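Local atomic coordinates of hyaluronidase-phage associated (Streptococcus pyogenes, PDB entry 2WB3), a protein that probably degrades hyaluronan as a hyaluronate lyase of a phage tail fibre, a trimeric protein built round a triple-stranded beta-helix. Residues A[89-97]-A[105-113]. Sequence-based numbering, arbitrary orientation.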
ATOM      1  N   SER A  89      16.642   0.323  26.165  1.00 32.46           N
ATOM      2  CA  SER A  89      17.010   1.346  27.159  1.00 32.69           C
ATOM      3  C   SER A  89      16.487   1.120  28.587  1.00 32.38           C
ATOM      4  O   SER A  89      17.047   1.676  29.540  1.00 32.05           O
ATOM      5  CB  SER A  89      16.720   2.757  26.651  1.00 34.18           C
ATOM      6  OG  SER A  89      15.403   2.897  26.183  1.00 31.90           O
ATOM      7  N   GLY A  90      15.465   0.276  28.759  1.00 29.84           N
ATOM      8  CA  GLY A  90      14.898  -0.015  30.073  1.00 28.46           C
ATOM      9  C   GLY A  90      13.546   0.713  30.294  1.00 28.71           C
ATOM     10  O   GLY A  90      13.444   1.945  30.082  1.00 28.60           O
ATOM     11  N   THR A  91      12.538  -0.023  30.723  1.00 26.79           N
ATOM     12  CA  THR A  91      11.223   0.563  30.962  1.00 25.47           C
ATOM     13  C   THR A  91      10.756   0.337  32.389  1.00 25.79           C
ATOM     14  O   THR A  91      11.071  -0.691  33.024  1.00 26.58           O
ATOM     15  CB  THR A  91      10.166   0.032  29.947  1.00 25.17           C
ATOM     16  OG1 THR A  91       8.932   0.784  30.111  1.00 25.01           O
ATOM     17  CG2 THR A  91       9.931  -1.448  30.162  1.00 22.13           C
ATOM     18  N   ALA A  92       9.961   1.275  32.895  1.00 25.44           N
ATOM     19  CA  ALA A  92       9.297   1.072  34.166  1.00 25.52           C
ATOM     20  C   ALA A  92       7.934   0.399  33.947  1.00 24.42           C
ATOM     21  O   ALA A  92       7.327  -0.037  34.883  1.00 26.16           O
ATOM     22  CB  ALA A  92       9.123   2.419  34.883  1.00 26.04           C
ATOM     23  N   GLY A  93       7.445   0.278  32.721  1.00 23.96           N
ATOM     24  CA  GLY A  93       6.085  -0.305  32.558  1.00 23.69           C
ATOM     25  C   GLY A  93       6.080  -1.817  32.588  1.00 25.32           C
ATOM     26  O   GLY A  93       7.141  -2.469  32.437  1.00 25.04           O
ATOM     27  N   LYS A  94       4.889  -2.382  32.750  0.50 24.44           N
ATOM     28  CA  LYS A  94       4.679  -3.828  32.762  0.50 24.43           C
ATOM     29  C   LYS A  94       5.029  -4.393  31.388  0.50 24.27           C
ATOM     30  O   LYS A  94       4.662  -3.832  30.375  0.50 24.35           O
ATOM     31  CB  LYS A  94       3.210  -4.122  33.136  0.50 24.31           C
ATOM     32  CG  LYS A  94       2.852  -3.668  34.574  0.50 24.54           C
ATOM     33  CD  LYS A  94       1.395  -3.178  34.683  0.50 27.45           C
ATOM     34  CE  LYS A  94       1.135  -2.258  35.927  0.50 29.24           C
ATOM     35  NZ  LYS A  94       0.893  -0.792  35.639  0.50 30.86           N
ATOM     36  N   MET A  95       5.761  -5.489  31.339  1.00 24.32           N
ATOM     37  CA  MET A  95       6.154  -6.040  30.043  1.00 23.24           C
ATOM     38  C   MET A  95       4.958  -6.760  29.331  1.00 23.17           C
ATOM     39  O   MET A  95       4.848  -6.745  28.093  1.00 22.91           O
ATOM     40  CB  MET A  95       7.332  -6.994  30.245  1.00 25.60           C
ATOM     41  CG  MET A  95       8.518  -6.382  31.032  1.00 24.43           C
ATOM     42  SD  MET A  95       9.127  -4.864  30.279  1.00 38.21           S
ATOM     43  CE  MET A  95       9.848  -5.504  28.819  1.00 25.39           C
ATOM     44  N   LEU A  96       4.086  -7.372  30.129  1.00 22.57           N
ATOM     45  CA  LEU A  96       2.898  -8.082  29.643  1.00 22.48           C
ATOM     46  C   LEU A  96       1.788  -7.767  30.653  1.00 22.74           C
ATOM     47  O   LEU A  96       1.935  -8.016  31.873  1.00 23.53           O
ATOM     48  CB  LEU A  96       3.150  -9.614  29.523  1.00 22.82           C
ATOM     49  CG  LEU A  96       1.865 -10.469  29.371  1.00 23.37           C
ATOM     50  CD1 LEU A  96       1.185 -10.069  28.062  1.00 21.08           C
ATOM     51  CD2 LEU A  96       2.137 -11.978  29.440  1.00 24.71           C
ATOM     52  N   ARG A  97       0.719  -7.139  30.179  1.00 23.68           N
ATOM     53  CA  ARG A  97      -0.376  -6.796  31.048  1.00 23.15           C
ATOM     54  C   ARG A  97      -1.681  -7.337  30.489  1.00 22.92           C
ATOM     55  O   ARG A  97      -2.069  -6.976  29.408  1.00 22.71           O
ATOM     56  CB  ARG A  97      -0.476  -5.281  31.170  1.00 23.57           C
ATOM     57  CG  ARG A  97      -1.557  -4.830  32.143  1.00 27.47           C
ATOM     58  CD  ARG A  97      -1.367  -3.349  32.476  1.00 30.72           C
ATOM     59  NE  ARG A  97      -2.463  -2.835  33.263  1.00 37.57           N
ATOM     60  CZ  ARG A  97      -2.779  -1.537  33.379  1.00 43.37           C
ATOM     61  NH1 ARG A  97      -2.070  -0.584  32.754  1.00 42.09           N
ATOM     62  NH2 ARG A  97      -3.823  -1.187  34.127  1.00 43.00           N
ATOM     63  N   LYS A 105      -5.850  -8.873  35.296  1.00 29.91           N
ATOM     64  CA  LYS A 105      -5.986 -10.259  35.642  1.00 28.97           C
ATOM     65  C   LYS A 105      -4.637 -10.959  35.803  1.00 28.03           C
ATOM     66  O   LYS A 105      -4.484 -11.859  36.609  1.00 27.97           O
ATOM     67  CB  LYS A 105      -6.801 -10.962  34.551  1.00 28.95           C
ATOM     68  CG  LYS A 105      -8.200 -10.409  34.367  1.00 29.41           C
ATOM     69  CD  LYS A 105      -8.942 -10.573  35.645  1.00 33.42           C
ATOM     70  CE  LYS A 105     -10.444 -10.423  35.488  1.00 40.20           C
ATOM     71  NZ  LYS A 105     -11.126 -10.734  36.767  1.00 41.95           N
ATOM     72  N   PHE A 106      -3.658 -10.567  35.001  1.00 27.65           N
ATOM     73  CA  PHE A 106      -2.340 -11.179  35.055  1.00 26.16           C
ATOM     74  C   PHE A 106      -1.370 -10.170  34.509  1.00 25.32           C
ATOM     75  O   PHE A 106      -1.670  -9.517  33.522  1.00 25.22           O
ATOM     76  CB  PHE A 106      -2.316 -12.431  34.139  1.00 26.02           C
ATOM     77  CG  PHE A 106      -0.988 -13.163  34.124  1.00 25.09           C
ATOM     78  CD1 PHE A 106      -0.758 -14.224  34.977  1.00 26.06           C
ATOM     79  CD2 PHE A 106       0.010 -12.825  33.227  1.00 27.16           C
ATOM     80  CE1 PHE A 106       0.453 -14.884  34.968  1.00 25.14           C
ATOM     81  CE2 PHE A 106       1.252 -13.501  33.219  1.00 25.31           C
ATOM     82  CZ  PHE A 106       1.446 -14.539  34.095  1.00 28.11           C
ATOM     83  N   TYR A 107      -0.195 -10.042  35.100  1.00 24.99           N
ATOM     84  CA  TYR A 107       0.856  -9.264  34.464  1.00 24.79           C
ATOM     85  C   TYR A 107       2.248  -9.777  34.764  1.00 24.31           C
ATOM     86  O   TYR A 107       2.470 -10.495  35.745  1.00 25.43           O
ATOM     87  CB  TYR A 107       0.737  -7.780  34.838  1.00 25.06           C
ATOM     88  CG  TYR A 107       0.997  -7.423  36.284  1.00 29.60           C
ATOM     89  CD1 TYR A 107       2.310  -7.407  36.812  1.00 30.35           C
ATOM     90  CD2 TYR A 107      -0.058  -7.034  37.118  1.00 31.11           C
ATOM     91  CE1 TYR A 107       2.545  -7.029  38.132  1.00 34.02           C
ATOM     92  CE2 TYR A 107       0.174  -6.655  38.443  1.00 34.29           C
ATOM     93  CZ  TYR A 107       1.466  -6.648  38.929  1.00 34.97           C
ATOM     94  OH  TYR A 107       1.663  -6.306  40.245  1.00 40.63           O
ATOM     95  N   VAL A 108       3.191  -9.379  33.921  1.00 23.40           N
ATOM     96  CA  VAL A 108       4.600  -9.594  34.157  1.00 23.95           C
ATOM     97  C   VAL A 108       5.247  -8.192  34.237  1.00 23.98           C
ATOM     98  O   VAL A 108       5.155  -7.396  33.319  1.00 24.14           O
ATOM     99  CB  VAL A 108       5.229 -10.407  33.031  1.00 23.92           C
ATOM    100  CG1 VAL A 108       6.760 -10.472  33.204  1.00 24.21           C
ATOM    101  CG2 VAL A 108       4.642 -11.830  33.025  1.00 22.53           C
ATOM    102  N   GLY A 109       5.841  -7.864  35.371  1.00 25.06           N
ATOM    103  CA  GLY A 109       6.411  -6.543  35.515  1.00 26.53           C
ATOM    104  C   GLY A 109       7.793  -6.436  34.935  1.00 27.40           C
ATOM    105  O   GLY A 109       8.378  -7.445  34.479  1.00 28.03           O
ATOM    106  N   PRO A 110       8.347  -5.212  34.965  1.00 28.26           N
ATOM    107  CA  PRO A 110       9.623  -4.919  34.379  1.00 29.12           C
ATOM    108  C   PRO A 110      10.768  -5.699  35.014  1.00 30.11           C
ATOM    109  O   PRO A 110      11.801  -5.835  34.371  1.00 32.91           O
ATOM    110  CB  PRO A 110       9.783  -3.401  34.608  1.00 28.39           C
ATOM    111  CG  PRO A 110       8.832  -3.073  35.645  1.00 30.29           C
ATOM    112  CD  PRO A 110       7.687  -4.007  35.501  1.00 27.74           C
ATOM    113  N   ASP A 111      10.610  -6.205  36.244  1.00 31.26           N
ATOM    114  CA  ASP A 111      11.639  -7.052  36.879  1.00 32.45           C
ATOM    115  C   ASP A 111      11.383  -8.512  36.673  1.00 31.50           C
ATOM    116  O   ASP A 111      12.141  -9.344  37.128  1.00 31.37           O
ATOM    117  CB  ASP A 111      11.776  -6.756  38.371  1.00 33.49           C
ATOM    118  CG  ASP A 111      12.249  -5.350  38.603  1.00 38.73           C
ATOM    119  OD1 ASP A 111      13.331  -4.999  38.088  1.00 44.61           O
ATOM    120  OD2 ASP A 111      11.496  -4.575  39.201  1.00 43.02           O
ATOM    121  N   GLY A 112      10.322  -8.831  35.960  1.00 31.37           N
ATOM    122  CA  GLY A 112      10.072 -10.240  35.661  1.00 31.33           C
ATOM    123  C   GLY A 112       9.201 -10.914  36.684  1.00 31.45           C
ATOM    124  O   GLY A 112       8.869 -12.081  36.536  1.00 31.97           O
ATOM    125  N   ASP A 113       8.815 -10.178  37.719  1.00 31.92           N
ATOM    126  CA  ASP A 113       7.792 -10.662  38.634  1.00 32.57           C
ATOM    127  C   ASP A 113       6.465 -10.818  37.919  1.00 31.90           C
ATOM    128  O   ASP A 113       6.118 -10.021  37.050  1.00 32.66           O
ATOM    129  CB  ASP A 113       7.631  -9.702  39.808  1.00 33.67           C
ATOM    130  CG  ASP A 113       7.347  -8.307  39.368  1.00 35.16           C
ATOM    131  OD1 ASP A 113       8.202  -7.712  38.678  1.00 39.35           O
ATOM    132  OD2 ASP A 113       6.266  -7.777  39.691  1.00 39.38           O
TER
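A classic beta bulge lies at the open end of the beta hairpin of strands 96-100 and 103-108: Met-95 and Leu-96 both face Val-108, whose carbonyl O takes both their amides. Met-95 N donates to Val-108 O over 2.8 Å, nearly in line with that C=O bond but with a bent N-H angle of 131°; the bond from Leu-96 N is weak. Val-108 N returns a bond of 2.8 Å to Leu-96 O, straighter than that of Met-95 and in the carbonyl plane, and Tyr-107 CA adds a CA-H...O contact to that oxygen. Leu-96 and Val-108 form an antiparallel hydrogen-bonded pair with CB atoms 4.2 Å apart. Leu-96, its CG anti to the backbone N at chi1 165° and its branch set by chi2 63°, brings CD2 to the edge of the Phe-106 ring, near its plane. Around these side chains the subunits of the triple-stranded beta-helix fibre pack together: Ile-98 of the third subunit meets Met-95 and Leu-96, and Phe-106 lies on Val-108 of the second subunit. Beyond the bulge, the Pro-110 ring lies along the 91-93 backbone, CB 3.4 Å from Thr-91 O and CG 3.5 Å from Ala-92 O. Met-95 CG, beside its own backbone N, reaches 3.8 Å from Pro-110 CA, where a type I turn from Gly-109 to Gly-112 leads toward strand 114-116.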